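Local coordinates for protein PaxB (Photorhabdus luminescens, PDB 6EK4) that probably acts as one component of a two-component alpha-helical pore-forming toxin of the YaxAB type, which perforates target membranes, at residues T100-T103 against L104-R108; E110-R113 against N114-D118; Q164-I167 against A168-K172; I261-I264 against N265-C268. All blocks are in the same frame, centred on the assembly; numbering follows the deposited sequence.

Interaction 1: residues T100-T103 against L104-R108; sequences TRNT and LLEAR
T100 and L104 meet at the start of helix 101-141, where the first i to i+4 contacts of this long helix are made. Their side chains run next to each other in the same direction, and the methyl CG2 of T100 lies 3.4 Å from CD1 of L104. The T100 methyl gets there because chi1 of -55° sets OG1 beside the backbone N and swings CG2 to the far side of CB from that N. L104 also folds over the turn beneath it, with CG 3.2 Å from the carbonyl O of T100. That same oxygen takes the amide N of L104 at 2.9 Å, in a fairly straight bond with an N-H...O angle of 160°. One residue on, L105 N reaches R101 O at 3.2 Å, and the L105 methyl CD1 lies against that carbonyl. The next bond, from E106 N to N102 O at 3.3 Å, is weak, and A107 N to T103 O at 3.0 Å follows. T103 turns its hydroxyl backward: OG1 is hydrogen-bonded to the carbonyl O of E99, just before the segment, with a weaker bond to D98 O. L91, in the loop that follows helix 80-90, touches R101, L104 and L105. Farther along, the long side chain of R108 leaves the turn and reaches L84 and I87 of helix 80-90. The chemistry is therefore divided: backbone bonds and the T103 hydroxyl secure the first turn, while the leucines supply an apolar surface for the preceding loop.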
# COMPACT_ATOMS: atom_id res chain seq x y z
N THR A 100 -45.51 12.18 -55.87
CA THR A 100 -44.22 11.62 -55.46
C THR A 100 -43.51 12.48 -54.42
O THR A 100 -43.14 11.98 -53.35
CB THR A 100 -43.28 11.44 -56.68
OG1 THR A 100 -43.94 10.66 -57.68
CG2 THR A 100 -41.98 10.76 -56.28
N ARG A 101 -43.33 13.76 -54.72
CA ARG A 101 -42.50 14.64 -53.89
C ARG A 101 -43.11 14.90 -52.51
O ARG A 101 -42.42 14.78 -51.49
CB ARG A 101 -42.21 15.96 -54.61
CG ARG A 101 -40.92 16.63 -54.17
CD ARG A 101 -40.58 17.84 -55.03
NE ARG A 101 -39.14 18.09 -55.07
CZ ARG A 101 -38.27 17.45 -55.85
NH1 ARG A 101 -36.98 17.76 -55.81
NH2 ARG A 101 -38.68 16.48 -56.68
N ASN A 102 -44.39 15.26 -52.47
CA ASN A 102 -45.08 15.51 -51.20
C ASN A 102 -45.21 14.26 -50.34
O ASN A 102 -45.09 14.32 -49.11
CB ASN A 102 -46.47 16.12 -51.46
CG ASN A 102 -47.17 16.56 -50.18
OD1 ASN A 102 -47.72 15.74 -49.45
ND2 ASN A 102 -47.15 17.86 -49.91
N THR A 103 -45.45 13.12 -50.99
CA THR A 103 -45.62 11.84 -50.28
C THR A 103 -44.29 11.34 -49.70
O THR A 103 -44.25 10.88 -48.56
CB THR A 103 -46.21 10.76 -51.21
OG1 THR A 103 -47.26 11.33 -52.00
CG2 THR A 103 -46.76 9.59 -50.41
N LEU A 104 -43.22 11.43 -50.49
CA LEU A 104 -41.89 11.01 -50.04
C LEU A 104 -41.36 11.85 -48.88
O LEU A 104 -40.65 11.34 -48.01
CB LEU A 104 -40.88 11.03 -51.20
CG LEU A 104 -40.99 9.91 -52.24
CD1 LEU A 104 -40.14 10.22 -53.46
CD2 LEU A 104 -40.61 8.56 -51.64
N LEU A 105 -41.70 13.14 -48.87
CA LEU A 105 -41.36 14.02 -47.74
C LEU A 105 -42.03 13.56 -46.45
O LEU A 105 -41.41 13.55 -45.39
CB LEU A 105 -41.72 15.48 -48.03
CG LEU A 105 -40.57 16.41 -48.42
CD1 LEU A 105 -40.09 16.14 -49.83
CD2 LEU A 105 -40.99 17.87 -48.27
N GLU A 106 -43.31 13.18 -46.56
CA GLU A 106 -44.07 12.71 -45.40
C GLU A 106 -43.59 11.34 -44.92
O GLU A 106 -43.74 11.00 -43.74
CB GLU A 106 -45.57 12.67 -45.73
CG GLU A 106 -46.46 12.58 -44.50
CD GLU A 106 -47.94 12.72 -44.83
OE1 GLU A 106 -48.28 12.96 -46.01
OE2 GLU A 106 -48.76 12.60 -43.90
N ALA A 107 -43.01 10.56 -45.83
CA ALA A 107 -42.42 9.27 -45.49
C ALA A 107 -41.09 9.44 -44.75
O ALA A 107 -40.81 8.70 -43.80
CB ALA A 107 -42.21 8.43 -46.74
N ARG A 108 -40.29 10.41 -45.17
CA ARG A 108 -39.00 10.67 -44.52
C ARG A 108 -39.20 11.36 -43.17
O ARG A 108 -38.39 11.20 -42.26
CB ARG A 108 -38.06 11.48 -45.44
CG ARG A 108 -37.78 12.93 -45.03
CD ARG A 108 -36.86 13.61 -46.03
NE ARG A 108 -36.05 14.66 -45.40
CZ ARG A 108 -34.85 14.49 -44.84
NH1 ARG A 108 -34.28 13.29 -44.81
NH2 ARG A 108 -34.22 15.53 -44.30

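Interaction 2: residues E110-R113 against N114-D118; sequences EHIR and NLKKD
I112 and K116 are brought together by similar first torsions: chi1 of -77° in I112 places the methyl CG2 anti to the backbone N, and chi1 of -73° in K116 keeps CG close to its own N. The lysine then runs out alongside the isoleucine until chi4 of -79° bends it at the end. Its CE comes 3.6 Å from I112 CG2, so it is the aliphatic part of K116 that packs. The ammonium NZ goes on to a weak hydrogen bond with I320 O. K116 N also binds the carbonyl O of I112 at 2.9 Å, tying the same pair through the backbone. On another side of the turn, N114 ND2 sits 3.2 Å from E110 O, but the angle is too poor for a hydrogen bond; that oxygen is taken by N114 N at 3.3 Å. L115 is buried, touching Y80 and I324, and H111 lies on Y80, T83 and L84 of helix 80-90. D118 continues this side with a hydrogen bond between its OD2 and Y80 OH. E110, R113 and K117 are exposed instead. Such i to i+4 pairing, with one flank turned to neighbouring elements and another to solvent, is characteristic of an amphipathic helix in a helical bundle.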
# COMPACT_ATOMS: atom_id res chain seq x y z
N GLU A 110 -41.65 10.57 -41.24
CA GLU A 110 -42.01 9.43 -40.40
C GLU A 110 -40.74 8.71 -39.93
O GLU A 110 -40.61 8.37 -38.75
CB GLU A 110 -42.90 8.45 -41.17
CG GLU A 110 -43.64 7.46 -40.29
CD GLU A 110 -44.95 8.00 -39.74
OE1 GLU A 110 -45.15 7.96 -38.51
OE2 GLU A 110 -45.79 8.47 -40.54
N HIS A 111 -39.82 8.48 -40.86
CA HIS A 111 -38.54 7.83 -40.57
C HIS A 111 -37.70 8.64 -39.58
O HIS A 111 -37.12 8.08 -38.66
CB HIS A 111 -37.74 7.63 -41.86
CG HIS A 111 -38.19 6.47 -42.69
ND1 HIS A 111 -39.49 5.99 -42.68
CD2 HIS A 111 -37.52 5.69 -43.57
CE1 HIS A 111 -39.59 4.97 -43.50
NE2 HIS A 111 -38.41 4.77 -44.06
N ILE A 112 -37.65 9.96 -39.79
CA ILE A 112 -36.89 10.86 -38.92
C ILE A 112 -37.45 10.89 -37.49
O ILE A 112 -36.68 10.98 -36.53
CB ILE A 112 -36.82 12.29 -39.52
CG1 ILE A 112 -35.78 12.32 -40.65
CG2 ILE A 112 -36.46 13.33 -38.46
CD1 ILE A 112 -35.78 13.60 -41.45
N ARG A 113 -38.77 10.82 -37.36
CA ARG A 113 -39.41 10.82 -36.04
C ARG A 113 -39.06 9.56 -35.25
O ARG A 113 -38.90 9.61 -34.03
CB ARG A 113 -40.93 10.97 -36.18
CG ARG A 113 -41.59 11.74 -35.04
CD ARG A 113 -43.07 11.99 -35.31
NE ARG A 113 -43.29 12.67 -36.59
CZ ARG A 113 -44.48 12.89 -37.13
NH1 ARG A 113 -45.60 12.50 -36.52
NH2 ARG A 113 -44.57 13.52 -38.30
N ASN A 114 -38.94 8.43 -35.96
CA ASN A 114 -38.50 7.17 -35.36
C ASN A 114 -37.00 7.18 -35.05
O ASN A 114 -36.56 6.59 -34.07
CB ASN A 114 -38.82 5.99 -36.28
CG ASN A 114 -40.31 5.80 -36.49
OD1 ASN A 114 -41.11 6.06 -35.60
ND2 ASN A 114 -40.68 5.34 -37.68
N LEU A 115 -36.23 7.85 -35.91
CA LEU A 115 -34.78 7.97 -35.72
C LEU A 115 -34.47 8.81 -34.48
O LEU A 115 -33.64 8.42 -33.66
CB LEU A 115 -34.12 8.58 -36.96
CG LEU A 115 -32.59 8.57 -37.02
CD1 LEU A 115 -32.10 8.51 -38.46
CD2 LEU A 115 -31.98 9.77 -36.30
N LYS A 116 -35.14 9.95 -34.35
CA LYS A 116 -35.00 10.81 -33.17
C LYS A 116 -35.39 10.05 -31.89
O LYS A 116 -34.71 10.16 -30.88
CB LYS A 116 -35.87 12.07 -33.29
CG LYS A 116 -35.36 13.11 -34.27
CD LYS A 116 -36.37 14.25 -34.41
CE LYS A 116 -35.96 15.26 -35.47
NZ LYS A 116 -34.92 16.21 -34.99
N LYS A 117 -36.48 9.30 -31.96
CA LYS A 117 -36.99 8.55 -30.81
C LYS A 117 -36.03 7.46 -30.35
O LYS A 117 -35.88 7.23 -29.14
CB LYS A 117 -38.36 7.94 -31.14
CG LYS A 117 -39.14 7.45 -29.93
CD LYS A 117 -40.35 6.62 -30.34
CE LYS A 117 -39.96 5.20 -30.71
NZ LYS A 117 -41.13 4.40 -31.17
N ASP A 118 -35.38 6.78 -31.30
CA ASP A 118 -34.38 5.76 -30.98
C ASP A 118 -33.10 6.39 -30.41
O ASP A 118 -32.57 5.91 -29.41
CB ASP A 118 -34.03 4.93 -32.22
CG ASP A 118 -35.14 3.95 -32.60
OD1 ASP A 118 -36.17 3.88 -31.89
OD2 ASP A 118 -34.97 3.24 -33.61

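Interaction 3: residues Q164-I167 against A168-K172; sequences QADI and AQQEK
D166 and Q170 lie side by side on the face of helix 149-193 that meets helix 247-321, the two forming an antiparallel helix pair. This is the more closely packed part of the contact. OD1 of D166 is 3.5 Å from Q170 CG, and the carboxylate and amide planes are almost parallel, 6° apart. They do not bond to each other: Q170 NE2 stays 4.0 Å from D166 OD1. A bend at chi2 of -82° turns the Q170 amide off the line of its chain and leaves CG as the atom that meets the carboxylate. Both residues also face the partner helix, D166 against L271 and Q170 against I264 and C268. I167 belongs to this side too and rests on L271. Its CG2 is 4.2 Å from CG of E171, whose carboxylate turns to K174 in a salt bridge through OE1. The other side of the turn is much looser. Q164, A165, A168 and Q169 are exposed there, and what joins them is mainly backbone: A168 N to Q164 O at 3.1 Å and Q169 N to A165 O at 3.0 Å. The methyl of A168 merely lies over the carbonyl of Q164. On the packed side the matching backbone bond is straighter, Q170 N meeting D166 O at 2.8 Å with an N-H...O angle of 170°, the donor lying nearly along the C=O axis.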
# COMPACT_ATOMS: atom_id res chain seq x y z
N GLN A 164 15.04 1.89 18.57
CA GLN A 164 16.25 1.36 17.93
C GLN A 164 17.51 1.93 18.58
O GLN A 164 18.51 1.22 18.73
CB GLN A 164 16.26 1.65 16.43
CG GLN A 164 15.33 0.76 15.62
CD GLN A 164 15.39 1.04 14.13
OE1 GLN A 164 15.47 0.11 13.32
NE2 GLN A 164 15.34 2.31 13.75
N ALA A 165 17.46 3.20 18.96
CA ALA A 165 18.57 3.87 19.65
C ALA A 165 18.79 3.30 21.06
O ALA A 165 19.93 3.17 21.50
CB ALA A 165 18.32 5.37 19.73
N ASP A 166 17.69 2.97 21.74
CA ASP A 166 17.77 2.39 23.09
C ASP A 166 18.37 0.99 23.03
O ASP A 166 19.28 0.67 23.80
CB ASP A 166 16.37 2.34 23.72
CG ASP A 166 16.42 2.21 25.24
OD1 ASP A 166 17.51 2.02 25.81
OD2 ASP A 166 15.34 2.30 25.86
N ILE A 167 17.87 0.16 22.11
CA ILE A 167 18.41 -1.19 21.89
C ILE A 167 19.91 -1.15 21.60
O ILE A 167 20.67 -1.96 22.14
CB ILE A 167 17.67 -1.91 20.74
CG1 ILE A 167 16.23 -2.25 21.15
CG2 ILE A 167 18.39 -3.19 20.33
CD1 ILE A 167 15.32 -2.61 20.00
N ALA A 168 20.33 -0.20 20.77
CA ALA A 168 21.74 -0.04 20.42
C ALA A 168 22.58 0.38 21.63
O ALA A 168 23.69 -0.12 21.82
CB ALA A 168 21.90 0.99 19.31
N GLN A 169 22.06 1.24 22.46
CA GLN A 169 22.83 1.60 23.61
C GLN A 169 22.86 0.44 24.57
O GLN A 169 23.89 0.08 25.08
CB GLN A 169 22.25 2.82 24.28
CG GLN A 169 23.30 3.72 24.87
CD GLN A 169 22.74 4.52 25.99
OE1 GLN A 169 21.55 4.80 26.03
NE2 GLN A 169 23.59 4.87 26.94
N GLN A 170 21.71 -0.16 24.80
CA GLN A 170 21.65 -1.28 25.74
C GLN A 170 22.61 -2.40 25.33
O GLN A 170 23.31 -2.95 26.17
CB GLN A 170 20.22 -1.83 25.83
CG GLN A 170 19.22 -0.90 26.51
CD GLN A 170 19.27 -0.97 28.02
OE1 GLN A 170 20.31 -1.23 28.62
NE2 GLN A 170 18.12 -0.72 28.65
N GLU A 171 22.63 -2.73 24.04
CA GLU A 171 23.53 -3.76 23.51
C GLU A 171 25.01 -3.40 23.72
O GLU A 171 25.84 -4.28 23.90
CB GLU A 171 23.28 -3.99 22.01
CG GLU A 171 22.01 -4.77 21.69
CD GLU A 171 22.22 -6.28 21.71
OE1 GLU A 171 22.74 -6.80 22.72
OE2 GLU A 171 21.87 -6.94 20.71
N LYS A 172 25.31 -2.10 23.68
CA LYS A 172 26.69 -1.63 23.85
C LYS A 172 27.11 -1.66 25.32
O LYS A 172 28.23 -2.05 25.64
CB LYS A 172 26.84 -0.22 23.27
CG LYS A 172 28.26 0.12 22.82
CD LYS A 172 28.26 1.23 21.78
CE LYS A 172 29.56 1.27 21.00
NZ LYS A 172 29.45 2.14 19.79

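Interaction 4: residues I261-I264 against N265-C268; sequences INQI and NKDC
The Q263 amide and the D267 carboxylate are turned 43° against each other and joined by a hydrogen bond. NE2 of Q263 donates to OD1 of D267 at 3.0 Å; the oxygen lies in the plane of the amide, whereas the nitrogen comes in from above the carboxylate plane, well out of it. The N-H...O angle of 134° makes this a bent bond. Q263 can reach along the helix because CG stands anti to the backbone N and chi2 of 58° folds the chain over. K266 lies across Q263 and N262, with its CE 3.9 Å from both Q263 OE1 and N262 ND2, so the end of the lysine touches both amides in passing. The N265 amide sits beside I261, whose methyl CG2 is 3.7 Å from N265 ND2. A water accepts from that ND2 at 3.1 Å and donates a weak bond to OD1 of N262, bridging the two asparagines. Backbone bonds bind the same turn, among them C268 N to I264 O at 2.8 Å. The same two residues also touch through I264 CG2 and C268 SG, a modest apolar contact at 4.2 Å. I264 and C268 are the buried pair here, while N262, Q263 and K266 are exposed. The inner side of this turn of helix 247-321 faces helix 149-193: I261 packs on L177, I264 on K174, and the side-chain oxygen OD1 of N265 is hydrogen-bonded to K174 NZ.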
# COMPACT_ATOMS: atom_id res chain seq x y z
N ILE A 261 23.53 -7.58 33.63
CA ILE A 261 23.48 -8.13 32.27
C ILE A 261 22.13 -8.81 32.02
O ILE A 261 21.53 -8.63 30.96
CB ILE A 261 24.63 -9.12 32.00
CG1 ILE A 261 25.97 -8.37 31.93
CG2 ILE A 261 24.41 -9.88 30.70
CD1 ILE A 261 27.19 -9.26 31.94
N ASN A 262 21.67 -9.59 32.99
CA ASN A 262 20.36 -10.23 32.92
C ASN A 262 19.24 -9.19 32.83
O ASN A 262 18.27 -9.39 32.10
CB ASN A 262 20.13 -11.13 34.14
CG ASN A 262 18.76 -11.79 34.13
OD1 ASN A 262 18.35 -12.38 33.13
ND2 ASN A 262 18.06 -11.69 35.25
N GLN A 263 19.38 -8.10 33.57
CA GLN A 263 18.40 -7.01 33.53
C GLN A 263 18.38 -6.31 32.17
O GLN A 263 17.31 -5.92 31.69
CB GLN A 263 18.70 -5.99 34.64
CG GLN A 263 17.68 -4.86 34.77
CD GLN A 263 16.27 -5.37 35.04
OE1 GLN A 263 16.01 -5.99 36.07
NE2 GLN A 263 15.36 -5.11 34.11
N ILE A 264 19.55 -6.16 31.55
CA ILE A 264 19.64 -5.56 30.22
C ILE A 264 19.03 -6.47 29.15
O ILE A 264 18.37 -5.99 28.22
CB ILE A 264 21.11 -5.19 29.86
CG1 ILE A 264 21.58 -4.02 30.73
CG2 ILE A 264 21.24 -4.82 28.39
CD1 ILE A 264 23.09 -3.86 30.77
N ASN A 265 19.26 -7.78 29.28
CA ASN A 265 18.65 -8.76 28.37
C ASN A 265 17.12 -8.73 28.45
O ASN A 265 16.45 -8.83 27.42
CB ASN A 265 19.15 -10.18 28.67
CG ASN A 265 20.53 -10.44 28.09
OD1 ASN A 265 20.82 -10.08 26.95
ND2 ASN A 265 21.39 -11.08 28.88
N LYS A 266 16.58 -8.60 29.66
CA LYS A 266 15.14 -8.47 29.85
C LYS A 266 14.61 -7.17 29.25
O LYS A 266 13.56 -7.17 28.60
CB LYS A 266 14.78 -8.55 31.34
CG LYS A 266 14.89 -9.95 31.93
CD LYS A 266 14.26 -10.05 33.31
CE LYS A 266 15.09 -9.33 34.37
NZ LYS A 266 14.57 -9.58 35.74
N ASP A 267 15.33 -6.07 29.45
CA ASP A 267 14.93 -4.77 28.91
C ASP A 267 15.00 -4.74 27.38
O ASP A 267 14.16 -4.10 26.74
CB ASP A 267 15.80 -3.65 29.50
CG ASP A 267 15.54 -3.41 30.98
OD1 ASP A 267 14.51 -3.89 31.50
OD2 ASP A 267 16.38 -2.75 31.63
N CYS A 268 16.00 -5.41 26.81
CA CYS A 268 16.12 -5.52 25.35
C CYS A 268 15.00 -6.36 24.73
O CYS A 268 14.55 -6.07 23.63
CB CYS A 268 17.48 -6.08 24.95
SG CYS A 268 18.82 -4.87 24.98
O HOH W 1 21.15 -13.02 31.33

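How the interactions relate
The four contacts fall into two groups on opposite sides of the centre of this elongated chain. Interactions 1 and 2 are successive parts of helix 101-141, their centres about 15 Å apart; interaction 1 lies against the loop after helix 80-90, interaction 2 against the helix itself. Interactions 3 and 4 are about 11 Å apart between centres, on two different helices that touch directly: CB of Q170 is 3.5 Å from SG of C268. K174 adds a polar tie, its NZ serving both E171 of interaction 3 and N265 of interaction 4. Between the groups the separation is large, about 97 Å from the centre of interaction 1 to that of interaction 3, as expected for a long helical rod.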